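Local structure of conserved domain protein (3PNN) at residues E60-F63 with R64-L68; A106-M109 with G110-A113; E229-F232 with I233-L236; V252-D255 with L256-G260. The protein is probably a glycosyltransferase that forms glycosidic linkages, built on a Rossmann-like alpha/beta/alpha fold. One frame throughout, in Å; residues are numbered along the deposited sequence.

Interaction 1: E60-F63 with R64-L68; sequences EKEF and REKIL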
ATOM      1  N   GLU A  60      -3.724  -5.027  19.187  1.00 32.87           N
ATOM      2  CA  GLU A  60      -3.832  -6.411  18.756  1.00 32.48           C
ATOM      3  C   GLU A  60      -5.138  -7.041  19.240  1.00 30.77           C
ATOM      4  O   GLU A  60      -5.817  -7.734  18.485  1.00 29.66           O
ATOM      5  CB  GLU A  60      -2.637  -7.211  19.262  1.00 36.36           C
ATOM      6  CG  GLU A  60      -2.745  -8.695  19.054  1.00 35.61           C
ATOM      7  CD  GLU A  60      -1.597  -9.443  19.717  1.00 40.52           C
ATOM      8  OE1 GLU A  60      -0.786  -8.795  20.421  1.00 40.49           O
ATOM      9  OE2 GLU A  60      -1.506 -10.674  19.531  1.00 36.16           O
ATOM     10  N   LYS A  61      -5.489  -6.806  20.496  1.00 29.90           N
ATOM     11  CA  LYS A  61      -6.696  -7.436  21.045  1.00 30.81           C
ATOM     12  C   LYS A  61      -7.930  -7.115  20.209  1.00 33.07           C
ATOM     13  O   LYS A  61      -8.696  -8.010  19.833  1.00 33.12           O
ATOM     14  CB  LYS A  61      -6.924  -7.044  22.512  1.00 32.84           C
ATOM     15  CG  LYS A  61      -8.115  -7.756  23.137  1.00 46.59           C
ATOM     16  CD  LYS A  61      -8.357  -7.286  24.572  1.00 54.10           C
ATOM     17  CE  LYS A  61      -9.624  -7.895  25.151  1.00 65.48           C
ATOM     18  NZ  LYS A  61      -9.850  -7.464  26.566  1.00 75.47           N
ATOM     19  N   GLU A  62      -8.141  -5.835  19.919  1.00 29.51           N
ATOM     20  CA  GLU A  62      -9.319  -5.459  19.152  1.00 30.41           C
ATOM     21  C   GLU A  62      -9.190  -5.873  17.700  1.00 29.43           C
ATOM     22  O   GLU A  62     -10.191  -6.182  17.051  1.00 29.32           O
ATOM     23  CB  GLU A  62      -9.609  -3.961  19.287  1.00 33.10           C
ATOM     24  CG  GLU A  62      -9.884  -3.583  20.750  1.00 41.53           C
ATOM     25  CD  GLU A  62     -10.530  -2.217  20.935  1.00 53.89           C
ATOM     26  OE1 GLU A  62     -10.285  -1.313  20.112  1.00 44.25           O
ATOM     27  OE2 GLU A  62     -11.277  -2.044  21.928  1.00 61.51           O
ATOM     28  N   PHE A  63      -7.966  -5.882  17.178  1.00 29.46           N
ATOM     29  CA  PHE A  63      -7.788  -6.323  15.797  1.00 26.39           C
ATOM     30  C   PHE A  63      -8.250  -7.778  15.675  1.00 28.58           C
ATOM     31  O   PHE A  63      -8.962  -8.142  14.742  1.00 28.65           O
ATOM     32  CB  PHE A  63      -6.330  -6.184  15.331  1.00 26.02           C
ATOM     33  CG  PHE A  63      -6.179  -6.184  13.828  1.00 29.80           C
ATOM     34  CD1 PHE A  63      -6.208  -4.987  13.119  1.00 29.28           C
ATOM     35  CD2 PHE A  63      -6.021  -7.378  13.125  1.00 29.51           C
ATOM     36  CE1 PHE A  63      -6.082  -4.972  11.729  1.00 27.79           C
ATOM     37  CE2 PHE A  63      -5.895  -7.378  11.733  1.00 29.43           C
ATOM     38  CZ  PHE A  63      -5.921  -6.174  11.039  1.00 30.58           C
ATOM     39  N   ARG A  64      -7.841  -8.607  16.629  1.00 27.94           N
ATOM     40  CA  ARG A  64      -8.241 -10.007  16.613  1.00 28.72           C
ATOM     41  C   ARG A  64      -9.759 -10.127  16.768  1.00 31.02           C
ATOM     42  O   ARG A  64     -10.399 -10.901  16.068  1.00 33.18           O
ATOM     43  CB  ARG A  64      -7.529 -10.788  17.720  1.00 30.86           C
ATOM     44  CG  ARG A  64      -6.002 -10.941  17.521  1.00 27.29           C
ATOM     45  CD  ARG A  64      -5.387 -11.681  18.716  1.00 31.24           C
ATOM     46  NE  ARG A  64      -3.948 -11.910  18.576  1.00 31.69           N
ATOM     47  CZ  ARG A  64      -3.421 -12.916  17.886  1.00 38.85           C
ATOM     48  NH1 ARG A  64      -4.222 -13.767  17.255  1.00 34.30           N
ATOM     49  NH2 ARG A  64      -2.097 -13.061  17.814  1.00 36.82           N
ATOM     50  N   GLU A  65     -10.332  -9.342  17.675  1.00 26.32           N
ATOM     51  CA  GLU A  65     -11.768  -9.436  17.958  1.00 32.05           C
ATOM     52  C   GLU A  65     -12.651  -8.964  16.809  1.00 36.15           C
ATOM     53  O   GLU A  65     -13.649  -9.604  16.471  1.00 33.22           O
ATOM     54  CB  GLU A  65     -12.123  -8.598  19.193  1.00 34.02           C
ATOM     55  CG  GLU A  65     -11.620  -9.138  20.510  1.00 49.07           C
ATOM     56  CD  GLU A  65     -11.952  -8.205  21.668  1.00 61.45           C
ATOM     57  OE1 GLU A  65     -12.630  -7.176  21.430  1.00 62.26           O
ATOM     58  OE2 GLU A  65     -11.532  -8.497  22.808  1.00 67.35           O
ATOM     59  N   LYS A  66     -12.294  -7.827  16.227  1.00 33.62           N
ATOM     60  CA  LYS A  66     -13.188  -7.145  15.296  1.00 26.58           C
ATOM     61  C   LYS A  66     -12.835  -7.389  13.835  1.00 30.11           C
ATOM     62  O   LYS A  66     -13.690  -7.254  12.966  1.00 31.84           O
ATOM     63  CB  LYS A  66     -13.172  -5.628  15.557  1.00 29.03           C
ATOM     64  CG  LYS A  66     -13.834  -5.172  16.873  1.00 36.99           C
ATOM     65  CD  LYS A  66     -13.687  -3.656  17.023  1.00 45.21           C
ATOM     66  CE  LYS A  66     -14.715  -3.057  17.977  1.00 55.28           C
ATOM     67  NZ  LYS A  66     -14.521  -3.524  19.367  1.00 55.14           N
ATOM     68  N   ILE A  67     -11.582  -7.719  13.550  1.00 27.15           N
ATOM     69  CA  ILE A  67     -11.169  -7.864  12.152  1.00 25.93           C
ATOM     70  C   ILE A  67     -10.835  -9.306  11.754  1.00 28.91           C
ATOM     71  O   ILE A  67     -11.385  -9.825  10.780  1.00 33.72           O
ATOM     72  CB  ILE A  67     -10.027  -6.886  11.803  1.00 30.00           C
ATOM     73  CG1 ILE A  67     -10.526  -5.441  11.995  1.00 32.95           C
ATOM     74  CG2 ILE A  67      -9.513  -7.130  10.370  1.00 25.99           C
ATOM     75  CD1 ILE A  67      -9.579  -4.371  11.501  1.00 40.63           C
ATOM     76  N   LEU A  68      -9.949  -9.963  12.495  1.00 27.04           N
ATOM     77  CA  LEU A  68      -9.583 -11.337  12.134  1.00 33.04           C
ATOM     78  C   LEU A  68     -10.778 -12.288  12.127  1.00 34.42           C
ATOM     79  O   LEU A  68     -10.802 -13.259  11.368  1.00 32.90           O
ATOM     80  CB  LEU A  68      -8.487 -11.896  13.046  1.00 29.80           C
ATOM     81  CG  LEU A  68      -7.083 -11.379  12.732  1.00 38.16           C
ATOM     82  CD1 LEU A  68      -6.034 -12.312  13.346  1.00 37.05           C
ATOM     83  CD2 LEU A  68      -6.872 -11.241  11.224  1.00 35.20           C
TER

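Interaction 2: A106-M109 with G110-A113; sequences AVLM and GRDA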
ATOM      1  N   ALA A 106       7.561  -1.267   8.224  1.00 29.13           N
ATOM      2  CA  ALA A 106       6.395  -2.140   8.362  1.00 28.40           C
ATOM      3  C   ALA A 106       6.483  -3.366   7.444  1.00 29.06           C
ATOM      4  O   ALA A 106       6.183  -4.484   7.867  1.00 26.67           O
ATOM      5  CB  ALA A 106       5.116  -1.358   8.102  1.00 23.75           C
ATOM      6  N   VAL A 107       6.896  -3.170   6.193  1.00 24.03           N
ATOM      7  CA  VAL A 107       7.071  -4.291   5.275  1.00 22.95           C
ATOM      8  C   VAL A 107       8.102  -5.305   5.796  1.00 28.50           C
ATOM      9  O   VAL A 107       7.891  -6.522   5.720  1.00 27.55           O
ATOM     10  CB  VAL A 107       7.491  -3.815   3.850  1.00 28.96           C
ATOM     11  CG1 VAL A 107       7.902  -5.004   2.991  1.00 27.68           C
ATOM     12  CG2 VAL A 107       6.342  -3.058   3.177  1.00 31.31           C
ATOM     13  N   LEU A 108       9.221  -4.806   6.311  1.00 27.75           N
ATOM     14  CA  LEU A 108      10.258  -5.681   6.861  1.00 26.61           C
ATOM     15  C   LEU A 108       9.719  -6.633   7.937  1.00 30.73           C
ATOM     16  O   LEU A 108      10.285  -7.696   8.167  1.00 29.10           O
ATOM     17  CB  LEU A 108      11.420  -4.862   7.435  1.00 26.51           C
ATOM     18  CG  LEU A 108      12.438  -4.365   6.405  1.00 30.78           C
ATOM     19  CD1 LEU A 108      13.400  -3.392   7.042  1.00 37.06           C
ATOM     20  CD2 LEU A 108      13.192  -5.558   5.797  1.00 32.49           C
HETATM   21  N   MSE A 109       8.632  -6.259   8.600  1.00 27.62           N
HETATM   22  CA  MSE A 109       8.072  -7.113   9.658  1.00 24.56           C
HETATM   23  C   MSE A 109       7.541  -8.457   9.112  1.00 31.10           C
HETATM   24  O   MSE A 109       7.401  -9.433   9.866  1.00 28.21           O
HETATM   25  CB  MSE A 109       6.956  -6.385  10.421  1.00 26.61           C
HETATM   26  CG  MSE A 109       7.414  -5.078  11.103  1.00 27.80           C
HETATM   27 SE   MSE A 109       8.824  -5.264  12.434  0.70 33.25          SE
HETATM   28  CE  MSE A 109      10.340  -4.907  11.237  1.00 28.96           C
ATOM     29  N   GLY A 110       7.254  -8.502   7.812  1.00 24.69           N
ATOM     30  CA  GLY A 110       6.744  -9.713   7.182  1.00 28.05           C
ATOM     31  C   GLY A 110       7.810 -10.692   6.690  1.00 30.39           C
ATOM     32  O   GLY A 110       7.493 -11.733   6.121  1.00 28.78           O
ATOM     33  N   ARG A 111       9.072 -10.383   6.943  1.00 27.21           N
ATOM     34  CA  ARG A 111      10.176 -11.109   6.310  1.00 28.74           C
ATOM     35  C   ARG A 111      10.252 -12.609   6.637  1.00 35.72           C
ATOM     36  O   ARG A 111      10.631 -13.408   5.788  1.00 35.80           O
ATOM     37  CB  ARG A 111      11.514 -10.432   6.636  1.00 33.61           C
ATOM     38  CG  ARG A 111      12.454 -11.323   7.402  1.00 54.68           C
ATOM     39  CD  ARG A 111      13.888 -11.035   7.036  1.00 60.41           C
ATOM     40  NE  ARG A 111      14.396  -9.895   7.778  1.00 62.44           N
ATOM     41  CZ  ARG A 111      15.353  -9.091   7.330  1.00 74.73           C
ATOM     42  NH1 ARG A 111      15.762  -8.070   8.071  1.00 75.94           N
ATOM     43  NH2 ARG A 111      15.890  -9.304   6.135  1.00 72.08           N
ATOM     44  N   ASP A 112       9.913 -12.998   7.861  1.00 29.68           N
ATOM     45  CA  ASP A 112       9.956 -14.424   8.214  1.00 33.21           C
ATOM     46  C   ASP A 112       8.674 -15.173   7.833  1.00 40.04           C
ATOM     47  O   ASP A 112       8.705 -16.380   7.567  1.00 37.70           O
ATOM     48  CB  ASP A 112      10.268 -14.602   9.705  1.00 39.12           C
ATOM     49  CG  ASP A 112      11.675 -14.133  10.067  1.00 48.46           C
ATOM     50  OD1 ASP A 112      12.608 -14.347   9.265  1.00 50.53           O
ATOM     51  OD2 ASP A 112      11.845 -13.546  11.154  1.00 61.21           O
ATOM     52  N   ALA A 113       7.556 -14.454   7.778  1.00 29.94           N
ATOM     53  CA  ALA A 113       6.262 -15.064   7.504  1.00 29.48           C
ATOM     54  C   ALA A 113       6.007 -15.256   6.008  1.00 35.56           C
ATOM     55  O   ALA A 113       5.245 -16.123   5.627  1.00 32.64           O
ATOM     56  CB  ALA A 113       5.138 -14.234   8.105  1.00 29.45           C
TER
HETATM   57  O   HOH W   1       7.689 -12.132   9.688  1.00 30.84           O

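Interaction 3: E229-F232 with I233-L236; sequences EELF and INFL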
ATOM      1  N   GLU A 229      16.441  -4.469   3.980  1.00 28.33           N
ATOM      2  CA  GLU A 229      17.271  -4.465   5.198  1.00 33.24           C
ATOM      3  C   GLU A 229      18.596  -3.739   4.944  1.00 35.97           C
ATOM      4  O   GLU A 229      19.089  -2.980   5.787  1.00 32.36           O
ATOM      5  CB  GLU A 229      17.525  -5.892   5.681  1.00 36.97           C
ATOM      6  CG  GLU A 229      18.553  -6.018   6.800  1.00 56.81           C
ATOM      7  CD  GLU A 229      17.933  -6.026   8.187  1.00 79.56           C
ATOM      8  OE1 GLU A 229      16.756  -5.619   8.326  1.00 86.15           O
ATOM      9  OE2 GLU A 229      18.628  -6.445   9.141  1.00 86.73           O
ATOM     10  N   GLU A 230      19.172  -3.965   3.772  1.00 33.39           N
ATOM     11  CA  GLU A 230      20.413  -3.287   3.415  1.00 35.61           C
ATOM     12  C   GLU A 230      20.232  -1.761   3.430  1.00 32.99           C
ATOM     13  O   GLU A 230      21.050  -1.041   3.998  1.00 35.48           O
ATOM     14  CB  GLU A 230      20.908  -3.754   2.042  1.00 35.11           C
ATOM     15  CG  GLU A 230      22.043  -2.917   1.478  1.00 49.31           C
ATOM     16  CD  GLU A 230      22.192  -3.083  -0.027  1.00 59.93           C
ATOM     17  OE1 GLU A 230      21.899  -4.190  -0.532  1.00 57.38           O
ATOM     18  OE2 GLU A 230      22.594  -2.104  -0.699  1.00 57.56           O
ATOM     19  N   LEU A 231      19.160  -1.282   2.804  1.00 32.00           N
ATOM     20  CA  LEU A 231      18.895   0.149   2.714  0.50 35.75           C
ATOM     21  C   LEU A 231      18.431   0.723   4.050  1.00 36.13           C
ATOM     22  O   LEU A 231      18.656   1.896   4.345  1.00 35.53           O
ATOM     23  CB  LEU A 231      17.867   0.431   1.615  0.50 35.37           C
ATOM     24  CG  LEU A 231      18.422   0.195   0.207  0.50 35.59           C
ATOM     25  CD1 LEU A 231      17.352   0.388  -0.854  0.50 37.71           C
ATOM     26  CD2 LEU A 231      19.597   1.121  -0.035  0.50 35.44           C
ATOM     27  N   PHE A 232      17.782  -0.108   4.860  1.00 31.79           N
ATOM     28  CA  PHE A 232      17.383   0.334   6.205  1.00 30.90           C
ATOM     29  C   PHE A 232      18.597   0.644   7.073  1.00 36.98           C
ATOM     30  O   PHE A 232      18.623   1.651   7.800  1.00 37.75           O
ATOM     31  CB  PHE A 232      16.495  -0.717   6.884  1.00 33.04           C
ATOM     32  CG  PHE A 232      15.739  -0.193   8.085  1.00 35.78           C
ATOM     33  CD1 PHE A 232      15.210   1.090   8.082  1.00 32.58           C
ATOM     34  CD2 PHE A 232      15.530  -0.998   9.204  1.00 35.88           C
ATOM     35  CE1 PHE A 232      14.486   1.569   9.184  1.00 37.31           C
ATOM     36  CE2 PHE A 232      14.816  -0.527  10.308  1.00 35.69           C
ATOM     37  CZ  PHE A 232      14.295   0.759  10.298  1.00 31.88           C
ATOM     38  N   ILE A 233      19.597  -0.232   7.026  1.00 37.32           N
ATOM     39  CA  ILE A 233      20.855   0.031   7.723  1.00 39.16           C
ATOM     40  C   ILE A 233      21.426   1.379   7.283  1.00 45.04           C
ATOM     41  O   ILE A 233      21.861   2.179   8.116  1.00 47.31           O
ATOM     42  CB  ILE A 233      21.889  -1.110   7.504  1.00 37.74           C
ATOM     43  CG1 ILE A 233      21.454  -2.348   8.300  1.00 40.78           C
ATOM     44  CG2 ILE A 233      23.311  -0.665   7.911  1.00 40.00           C
ATOM     45  CD1 ILE A 233      22.122  -3.634   7.855  1.00 46.10           C
ATOM     46  N   ASN A 234      21.410   1.637   5.977  1.00 40.57           N
ATOM     47  CA  ASN A 234      21.931   2.904   5.461  1.00 43.62           C
ATOM     48  C   ASN A 234      21.117   4.061   6.006  1.00 44.63           C
ATOM     49  O   ASN A 234      21.661   5.080   6.431  1.00 45.75           O
ATOM     50  CB  ASN A 234      21.899   2.920   3.928  1.00 42.67           C
ATOM     51  CG  ASN A 234      22.961   2.025   3.314  1.00 47.08           C
ATOM     52  OD1 ASN A 234      23.909   1.625   3.985  1.00 49.31           O
ATOM     53  ND2 ASN A 234      22.800   1.703   2.035  1.00 51.47           N
ATOM     54  N   PHE A 235      19.802   3.883   5.989  1.00 44.53           N
ATOM     55  CA  PHE A 235      18.872   4.882   6.496  1.00 42.57           C
ATOM     56  C   PHE A 235      19.111   5.193   7.965  1.00 44.54           C
ATOM     57  O   PHE A 235      19.242   6.359   8.344  1.00 48.11           O
ATOM     58  CB  PHE A 235      17.437   4.403   6.291  1.00 39.92           C
ATOM     59  CG  PHE A 235      16.420   5.205   7.053  1.00 41.14           C
ATOM     60  CD1 PHE A 235      15.898   6.372   6.518  1.00 39.53           C
ATOM     61  CD2 PHE A 235      15.994   4.792   8.305  1.00 38.55           C
ATOM     62  CE1 PHE A 235      14.952   7.110   7.219  1.00 42.28           C
ATOM     63  CE2 PHE A 235      15.056   5.526   9.013  1.00 41.96           C
ATOM     64  CZ  PHE A 235      14.532   6.684   8.469  1.00 41.96           C
ATOM     65  N   LEU A 236      19.166   4.157   8.797  1.00 43.55           N
ATOM     66  CA  LEU A 236      19.443   4.339  10.224  1.00 41.43           C
ATOM     67  C   LEU A 236      20.765   5.061  10.470  1.00 48.93           C
ATOM     68  O   LEU A 236      20.870   5.929  11.346  1.00 44.77           O
ATOM     69  CB  LEU A 236      19.428   2.993  10.948  1.00 44.67           C
ATOM     70  CG  LEU A 236      18.044   2.328  10.955  1.00 42.26           C
ATOM     71  CD1 LEU A 236      18.127   0.863  11.354  1.00 43.90           C
ATOM     72  CD2 LEU A 236      17.102   3.089  11.878  1.00 43.67           C
TER

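Interaction 4: V252-D255 with L256-G260; sequences VVND and LIRSG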
ATOM      1  N   VAL A 252      12.960   3.194  -1.418  1.00 33.56           N
ATOM      2  CA  VAL A 252      13.705   1.957  -1.622  1.00 31.25           C
ATOM      3  C   VAL A 252      13.576   1.452  -3.056  1.00 30.78           C
ATOM      4  O   VAL A 252      14.566   1.101  -3.685  1.00 29.55           O
ATOM      5  CB  VAL A 252      13.190   0.849  -0.664  1.00 28.57           C
ATOM      6  CG1 VAL A 252      13.776  -0.500  -1.052  1.00 32.07           C
ATOM      7  CG2 VAL A 252      13.533   1.221   0.772  1.00 30.14           C
ATOM      8  N   VAL A 253      12.346   1.396  -3.561  1.00 26.88           N
ATOM      9  CA  VAL A 253      12.111   0.930  -4.925  1.00 25.90           C
ATOM     10  C   VAL A 253      12.870   1.816  -5.913  1.00 27.42           C
ATOM     11  O   VAL A 253      13.519   1.331  -6.839  1.00 26.36           O
ATOM     12  CB  VAL A 253      10.612   0.912  -5.273  1.00 28.83           C
ATOM     13  CG1 VAL A 253      10.404   0.751  -6.780  1.00 26.12           C
ATOM     14  CG2 VAL A 253       9.898  -0.215  -4.504  1.00 26.50           C
ATOM     15  N   ASN A 254      12.801   3.121  -5.698  1.00 25.10           N
ATOM     16  CA  ASN A 254      13.511   4.053  -6.570  1.00 30.62           C
ATOM     17  C   ASN A 254      15.021   3.783  -6.578  1.00 33.24           C
ATOM     18  O   ASN A 254      15.683   3.815  -7.631  1.00 28.33           O
ATOM     19  CB  ASN A 254      13.197   5.491  -6.145  1.00 33.11           C
ATOM     20  CG  ASN A 254      13.689   6.520  -7.146  1.00 39.51           C
ATOM     21  OD1 ASN A 254      13.168   6.625  -8.259  1.00 41.54           O
ATOM     22  ND2 ASN A 254      14.686   7.297  -6.749  1.00 46.71           N
ATOM     23  N   ASP A 255      15.572   3.486  -5.407  1.00 31.80           N
ATOM     24  CA  ASP A 255      17.001   3.238  -5.308  1.00 35.31           C
ATOM     25  C   ASP A 255      17.394   1.974  -6.057  1.00 34.15           C
ATOM     26  O   ASP A 255      18.417   1.940  -6.737  1.00 34.73           O
ATOM     27  CB  ASP A 255      17.428   3.120  -3.846  1.00 33.17           C
ATOM     28  CG  ASP A 255      18.945   3.020  -3.698  1.00 48.82           C
ATOM     29  OD1 ASP A 255      19.595   4.072  -3.544  1.00 48.68           O
ATOM     30  OD2 ASP A 255      19.486   1.894  -3.757  1.00 47.01           O
ATOM     31  N   LEU A 256      16.580   0.926  -5.925  1.00 28.42           N
ATOM     32  CA  LEU A 256      16.878  -0.354  -6.560  1.00 29.96           C
ATOM     33  C   LEU A 256      16.787  -0.295  -8.080  1.00 34.96           C
ATOM     34  O   LEU A 256      17.598  -0.900  -8.795  1.00 31.96           O
ATOM     35  CB  LEU A 256      15.930  -1.430  -6.027  1.00 27.77           C
ATOM     36  CG  LEU A 256      16.104  -1.796  -4.553  1.00 29.72           C
ATOM     37  CD1 LEU A 256      15.066  -2.864  -4.181  1.00 27.80           C
ATOM     38  CD2 LEU A 256      17.520  -2.304  -4.302  1.00 33.32           C
ATOM     39  N   ILE A 257      15.785   0.408  -8.595  1.00 29.65           N
ATOM     40  CA  ILE A 257      15.699   0.548 -10.046  1.00 26.91           C
ATOM     41  C   ILE A 257      16.799   1.439 -10.595  1.00 29.56           C
ATOM     42  O   ILE A 257      17.334   1.179 -11.669  1.00 35.89           O
ATOM     43  CB  ILE A 257      14.301   1.020 -10.545  1.00 34.02           C
ATOM     44  CG1 ILE A 257      13.927   2.383  -9.987  1.00 39.99           C
ATOM     45  CG2 ILE A 257      13.233   0.045 -10.131  1.00 30.20           C
ATOM     46  CD1 ILE A 257      12.387   2.590  -9.995  1.00 40.27           C
ATOM     47  N   ARG A 258      17.171   2.481  -9.864  1.00 30.77           N
ATOM     48  CA  ARG A 258      18.269   3.323 -10.331  1.00 34.66           C
ATOM     49  C   ARG A 258      19.614   2.584 -10.395  1.00 42.46           C
ATOM     50  O   ARG A 258      20.418   2.834 -11.291  1.00 35.24           O
ATOM     51  CB  ARG A 258      18.390   4.586  -9.481  1.00 36.01           C
ATOM     52  CG  ARG A 258      17.206   5.530  -9.652  1.00 45.96           C
ATOM     53  CD  ARG A 258      17.433   6.834  -8.911  1.00 54.58           C
ATOM     54  NE  ARG A 258      18.699   7.460  -9.283  1.00 64.11           N
ATOM     55  CZ  ARG A 258      18.838   8.351 -10.263  1.00 69.82           C
ATOM     56  NH1 ARG A 258      17.782   8.730 -10.978  1.00 62.88           N
ATOM     57  NH2 ARG A 258      20.032   8.865 -10.531  1.00 69.27           N
ATOM     58  N   SER A 259      19.860   1.673  -9.458  1.00 31.53           N
ATOM     59  CA  SER A 259      21.110   0.918  -9.462  1.00 33.34           C
ATOM     60  C   SER A 259      21.072  -0.232 -10.488  1.00 31.52           C
ATOM     61  O   SER A 259      22.108  -0.811 -10.839  1.00 34.56           O
ATOM     62  CB  SER A 259      21.369   0.356  -8.072  1.00 30.06           C
ATOM     63  OG  SER A 259      20.399  -0.638  -7.797  1.00 31.01           O
ATOM     64  N   GLY A 260      19.879  -0.558 -10.973  1.00 28.42           N
ATOM     65  CA  GLY A 260      19.709  -1.689 -11.874  1.00 29.69           C
ATOM     66  C   GLY A 260      19.488  -3.039 -11.190  1.00 34.02           C
ATOM     67  O   GLY A 260      19.336  -4.056 -11.869  1.00 31.30           O
TER
HETATM   68  O   HOH W   2      20.384  -0.162  -4.737  1.00 48.83           O

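Interaction 1: E60-F63 with R64-L68
Ile-67 sits over one face of the Phe-63 ring, its CB 4.1 Å from the ring centroid and only 7° off the normal, in a CH-pi contact. Both branches of the isoleucine join in: CD1 comes within 3.6 Å of Phe-63 CE1, and CG2 approaches CZ and CE2. Leu-68 arrives differently, its CD2 at the ring edge, 4.0 Å from Phe-63 CE2. With CG trans to the backbone N (chi1 -161°), the ring is carried toward strands 50-55 and 77-81, where Phe-53 meets it edge-to-face and Ile-55 and Leu-79 add further packing. This buried flank is where helix 60-71 lies against the sheet, as the crossover helix of the beta-alpha-beta unit made with those two strands. The backbone behind the ring widens into a pi-type turn, so that Phe-63 O takes two N-H groups, Ile-67 N at 2.9 Å and Leu-68 N at 3.1 Å. The outer flank is looser and mostly charged. Glu-60 and Arg-64 run side by side in the same direction, and a single carboxylate oxygen, OE2, receives both Arg-64 NE (2.9 Å) and NH2 (3.0 Å) in a side-on salt bridge. The oxygen lies in the guanidinium plane, while the carboxylate is turned 40° from it; Glu-60 OE1 is left to His-57. One residue further along, Lys-61 and Glu-65 are only near neighbours, with NZ 4.2 Å from OE2, too far for a salt bridge. Glu-62 gives OE1 to the backbone N of Leu-22, and its OE2 is merely near the Lys-66 ammonium, beyond salt-bridge distance.

Interaction 2: A106-M109 with G110-A113
Gly-110 N donates to Val-107 O at 3.0 Å, and Arg-111 N to Leu-108 O at 3.2 Å; both bonds run from residue i+3 back to residue i. A water adds a third link: it donates to Met-109 O at 2.7 Å and accepts from Ala-113 N at 3.0 Å, tying the last carbonyl of 106-109 to the far end of 110-113. The polar end of Arg-111 reaches beyond this stretch, with NH1 in a salt bridge to Glu-229 of helix 223-239 and a long, weak ion pair from NH2 to Asp-226. To get there the side chain leaves the staggered positions at chi1 (118°) and bends again twice before the guanidinium. Leu-108 CD2 lies over one face of that group, 4.3 Å from NH1 and displaced toward the rim. Arg-111 CB meanwhile rests 3.4 Å from Leu-108 O. Leu-108 also packs on Phe-232 and Ser-228, so it and the arginine both touch helix 223-239. Val-107 and Arg-111 each pack on Phe-225 of the same helix. Met-109, present as selenomethionine, packs on Val-80 of strand 77-81 and on the loop residues Gln-82 and Arg-86. Residues Leu-108 to Arg-111 form a type I beta turn, the route by which the alpha/beta/alpha fold leads from helix 103-108 toward its next core strand, 118-122.

Interaction 3: E229-F232 with I233-L236
Phe-232 is met by two residues of the following turn, Phe-235 beside its ring and Leu-236 over one face. All three belong to the buried side of helix 223-239, an amphipathic helix of the Rossmann-like alpha/beta/alpha fold that turns this side toward Phe-247, His-105 and Pro-88. The two phenylalanines share a first torsion, each with CG opposite the backbone N, and their rings leave the helix in similar directions. Their second torsions differ strongly, chi2 being 38° for Phe-232 and 85° for Phe-235, and these set how each ring is turned about its own axis. The result is not a stack: the planes are only 12° apart, but the rings lie rim to rim with centroids 5.9 Å from each other. Their closest atoms are Phe-232 CE1 and Phe-235 CD2, at 3.7 Å. Leu-236 takes the other common helical torsion, with CG beside its own backbone N, which carries CD1 to 3.8 Å from the Phe-232 centroid in a CH-pi contact. That methyl is offset toward the rim on the CE2 side. Leu-236 N also donates to Phe-232 O, 2.8 Å away. Elsewhere on the helix Glu-230 forms a salt bridge with Arg-261, so its carboxylate is engaged away from this turn. Ile-233, at the edge of the contact, lays CG1 3.5 Å from Glu-229 O.

Interaction 4: V252-D255 with L256-G260
Val-252 and Leu-256 lie side by side and point the same way, with Val-252 CG1 4.1 Å from Leu-256 CD1. One residue on, Ile-257 repeats the spacing against Val-253 with a different torsion: its CG1 occupies the crowded position between backbone N and carbonyl carbon (chi1 61°), which puts it 3.3 Å from Asn-254 O. Asn-254 and Arg-258 also run alongside each other, the amide ND2 3.5 Å from the aliphatic Arg-258 CD, with amide and guanidinium planes 33° apart. What holds Asn-254 there is its OD1, which accepts from the backbone N of Val-182. Beneath these side chains run regular i to i+4 bonds, the last from Ser-259 N to Asp-255 O at 3.1 Å. The serine turns its hydroxyl back on the helix as well, OG donating to Leu-256 O at 3.0 Å from above the carbonyl plane. Gly-260 then leaves the helix with a positive phi of 87°, a common way for a helix to end at glycine; its N still bonds Ile-257 O. In the wider fold, Val-252 and Val-253 pack on Tyr-224 of helix 223-239, while Val-253 also reaches Trp-218 and Phe-220 of strand 217-220 and, with Ile-257, Val-264 of strand 263-268.

In the fold
From the N terminus, interaction 1 comes first, on the helix between strands 50-55 and 77-81, and interaction 2 follows at the exit of helix 103-108. Interactions 3 and 4 lie on the consecutive helices 223-239 and 249-259. Each is a local contact closed within one unbroken stretch, so they follow in series and none nests in or crosses another. Interaction 1 stands apart, its centre about 36 Å from that of interaction 4, on the opposite side of the chain's centre. The other three form a chain of touches: 106-113 meets 229-236 through a salt bridge and leucine-phenylalanine packing, and the side chains of Leu-231 and Val-252 pack together, in the conformer given for Leu-231.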